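Local coordinates for stage III sporulation protein AH (PDB 3TUF) that is involved in forespore engulfment and forms with SpoIIQ an intercellular channel that allows mother-cell signalling to trigger sigma-G activation in the forespore, at residues D94-E99 against L150-G155. Residues are numbered along the deposited sequence; the frame is centred on the assembly and turned at random.
Sequences DARSKE and LVNAEG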
ATOM      1  N   ASP B  94       8.577  -6.949   0.037  1.00 40.79           N
ATOM      2  CA  ASP B  94       9.665  -7.583  -0.748  1.00 50.47           C
ATOM      3  C   ASP B  94       9.130  -8.323  -1.974  1.00 48.61           C
ATOM      4  O   ASP B  94       9.485  -7.972  -3.148  1.00 42.53           O
ATOM      5  CB  ASP B  94      10.486  -8.547   0.130  1.00 57.15           C
ATOM      6  CG  ASP B  94      11.173  -7.811   1.295  1.00 61.02           C
ATOM      7  OD1 ASP B  94      11.085  -6.555   1.267  1.00 63.23           O
ATOM      8  OD2 ASP B  94      11.803  -8.430   2.224  1.00 50.05           O
ATOM      9  N   ALA B  95       8.265  -9.311  -1.688  1.00 37.06           N
ATOM     10  CA  ALA B  95       7.652 -10.129  -2.714  1.00 44.13           C
ATOM     11  C   ALA B  95       6.901  -9.254  -3.764  1.00 45.86           C
ATOM     12  O   ALA B  95       7.168  -9.353  -4.987  1.00 54.53           O
ATOM     13  CB  ALA B  95       6.740 -11.179  -2.086  1.00 39.02           C
ATOM     14  N   ARG B  96       6.015  -8.379  -3.304  1.00 41.63           N
ATOM     15  CA  ARG B  96       5.299  -7.485  -4.213  1.00 50.95           C
ATOM     16  C   ARG B  96       6.245  -6.715  -5.144  1.00 50.72           C
ATOM     17  O   ARG B  96       5.988  -6.590  -6.342  1.00 43.61           O
ATOM     18  CB  ARG B  96       4.428  -6.505  -3.425  1.00 51.67           C
ATOM     19  CG  ARG B  96       3.477  -7.172  -2.443  1.00 49.51           C
ATOM     20  CD  ARG B  96       2.283  -7.782  -3.158  1.00 42.83           C
ATOM     21  NE  ARG B  96       1.027  -7.151  -2.760  1.00 55.90           N
ATOM     22  CZ  ARG B  96       0.045  -7.780  -2.124  1.00 60.95           C
ATOM     23  NH1 ARG B  96       0.169  -9.062  -1.810  1.00 63.89           N
ATOM     24  NH2 ARG B  96      -1.063  -7.127  -1.801  1.00 60.95           N
ATOM     25  N   SER B  97       7.334  -6.202  -4.579  1.00 45.16           N
ATOM     26  CA  SER B  97       8.328  -5.391  -5.316  1.00 50.86           C
ATOM     27  C   SER B  97       8.868  -6.136  -6.494  1.00 50.28           C
ATOM     28  O   SER B  97       8.881  -5.617  -7.632  1.00 50.03           O
ATOM     29  CB  SER B  97       9.540  -5.122  -4.459  1.00 51.41           C
ATOM     30  OG  SER B  97       9.293  -3.980  -3.710  1.00 61.17           O
ATOM     31  N   LYS B  98       9.349  -7.343  -6.173  1.00 48.61           N
ATOM     32  CA  LYS B  98       9.876  -8.259  -7.133  1.00 52.85           C
ATOM     33  C   LYS B  98       8.841  -8.479  -8.176  1.00 58.38           C
ATOM     34  O   LYS B  98       9.134  -8.349  -9.373  1.00 55.71           O
ATOM     35  CB  LYS B  98      10.215  -9.597  -6.489  1.00 49.17           C
ATOM     36  CG  LYS B  98      11.650  -9.668  -6.032  1.00 59.85           C
ATOM     37  CD  LYS B  98      11.904 -10.849  -5.004  1.00 80.33           C
ATOM     38  CE  LYS B  98      11.765 -10.399  -3.503  1.00 83.29           C
ATOM     39  NZ  LYS B  98      11.453 -11.524  -2.547  1.00 69.76           N
ATOM     40  N   GLU B  99       7.626  -8.815  -7.730  1.00 51.92           N
ATOM     41  CA  GLU B  99       6.515  -8.921  -8.666  1.00 56.20           C
ATOM     42  C   GLU B  99       6.406  -7.754  -9.669  1.00 53.44           C
ATOM     43  O   GLU B  99       6.454  -7.998 -10.890  1.00 57.71           O
ATOM     44  CB  GLU B  99       5.231  -9.026  -7.917  1.00 59.03           C
ATOM     45  CG  GLU B  99       4.748 -10.400  -7.774  1.00 56.53           C
ATOM     46  CD  GLU B  99       3.228 -10.425  -7.878  1.00 69.81           C
ATOM     47  OE1 GLU B  99       2.723 -10.403  -9.031  1.00 72.91           O
ATOM     48  OE2 GLU B  99       2.544 -10.436  -6.822  1.00 60.94           O
ATOM     49  N   LEU B 150      -4.308  -7.078   9.317  1.00 42.76           N
ATOM     50  CA  LEU B 150      -3.446  -7.413   8.189  1.00 42.62           C
ATOM     51  C   LEU B 150      -4.250  -8.174   7.159  1.00 40.26           C
ATOM     52  O   LEU B 150      -4.999  -9.098   7.535  1.00 42.53           O
ATOM     53  CB  LEU B 150      -2.309  -8.263   8.723  1.00 42.07           C
ATOM     54  CG  LEU B 150      -1.410  -8.987   7.770  1.00 46.20           C
ATOM     55  CD1 LEU B 150      -0.618  -8.000   6.983  1.00 47.51           C
ATOM     56  CD2 LEU B 150      -0.478  -9.927   8.637  1.00 41.63           C
ATOM     57  N   VAL B 151      -4.095  -7.818   5.894  1.00 30.36           N
ATOM     58  CA  VAL B 151      -5.035  -8.244   4.864  1.00 33.90           C
ATOM     59  C   VAL B 151      -4.261  -8.544   3.613  1.00 38.79           C
ATOM     60  O   VAL B 151      -3.546  -7.676   3.057  1.00 34.26           O
ATOM     61  CB  VAL B 151      -6.070  -7.109   4.448  1.00 31.52           C
ATOM     62  CG1 VAL B 151      -6.931  -7.513   3.168  1.00 36.83           C
ATOM     63  CG2 VAL B 151      -7.011  -6.698   5.601  1.00 32.89           C
ATOM     64  N   ASN B 152      -4.439  -9.754   3.114  1.00 45.26           N
ATOM     65  CA  ASN B 152      -3.793 -10.141   1.879  1.00 44.81           C
ATOM     66  C   ASN B 152      -4.901 -10.584   0.970  1.00 47.44           C
ATOM     67  O   ASN B 152      -5.619 -11.559   1.264  1.00 59.89           O
ATOM     68  CB  ASN B 152      -2.702 -11.229   2.115  1.00 39.62           C
ATOM     69  CG  ASN B 152      -2.107 -11.787   0.796  1.00 41.77           C
ATOM     70  OD1 ASN B 152      -2.729 -11.810  -0.270  1.00 45.60           O
ATOM     71  ND2 ASN B 152      -0.889 -12.270   0.890  1.00 48.60           N
ATOM     72  N   ALA B 153      -5.042  -9.851  -0.122  1.00 44.10           N
ATOM     73  CA  ALA B 153      -6.199  -9.982  -0.982  1.00 47.91           C
ATOM     74  C   ALA B 153      -5.757 -10.519  -2.315  1.00 49.45           C
ATOM     75  O   ALA B 153      -6.460 -10.402  -3.327  1.00 52.81           O
ATOM     76  CB  ALA B 153      -6.857  -8.625  -1.161  1.00 45.80           C
ATOM     77  N   GLU B 154      -4.582 -11.119  -2.329  1.00 53.41           N
ATOM     78  CA  GLU B 154      -3.964 -11.407  -3.614  1.00 60.07           C
ATOM     79  C   GLU B 154      -4.505 -12.601  -4.410  1.00 57.36           C
ATOM     80  O   GLU B 154      -4.556 -12.533  -5.646  1.00 87.14           O
ATOM     81  CB  GLU B 154      -2.468 -11.518  -3.486  1.00 59.67           C
ATOM     82  CG  GLU B 154      -1.813 -11.368  -4.799  1.00 56.78           C
ATOM     83  CD  GLU B 154      -0.311 -11.319  -4.651  1.00 70.62           C
ATOM     84  OE1 GLU B 154       0.215 -11.665  -3.531  1.00 61.80           O
ATOM     85  OE2 GLU B 154       0.332 -10.929  -5.663  1.00 75.23           O
ATOM     86  N   GLY B 155      -4.883 -13.678  -3.753  1.00 53.65           N
ATOM     87  CA  GLY B 155      -5.178 -14.878  -4.520  1.00 57.06           C
ATOM     88  C   GLY B 155      -6.649 -15.229  -4.678  1.00 70.21           C
ATOM     89  O   GLY B 155      -7.480 -14.378  -4.968  1.00 62.64           O
TER
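Arg96 and Glu154 carry the ionic part of this contact: a salt bridge joins Arg96 NH1 to Glu154 OE1 at 3.1 Å. The two side chains run past each other in opposite directions. Guanidinium and carboxylate planes are 60° apart, and OE1, not OE2, makes the bridge, from an oblique direction. Glu154 reaches across because its CG stands anti to the backbone N (chi1 -161°) and the chain stays extended beyond it. The other guanidinium nitrogens serve helix 114-143, NH2 in a salt bridge to Glu134 and NE in one to Glu131.

Two acids also converge: Glu99 OE2 and Glu154 OE2 lie 2.5 Å apart, their carboxylates nearly coplanar. Such closeness could raise the pKa of one, and nearby Arg96 could stabilise a charge on the other. An alanine in place of Glu154 would probably leave Arg96 NH1 without this counter-charge and open a gap beside Glu99.

Within 150-155, Asn152 OD1 accepts a hydrogen bond from Glu154 N (2.9 Å), an Asx turn that shapes the chain leading to the acid; Asn152 ND2 is hydrogen-bonded to Tyr88 OH of helix 84-107.

The contact thus ties that helix to the turn after strand 149-152, an outer strand of this chain's mixed sheet, where Arg96 and Glu154 both pack on Leu127 of helix 114-143 and Glu134 OE2 accepts a hydrogen bond from Ala153 N, an arrangement consistent with the family's ring-building-motif clan.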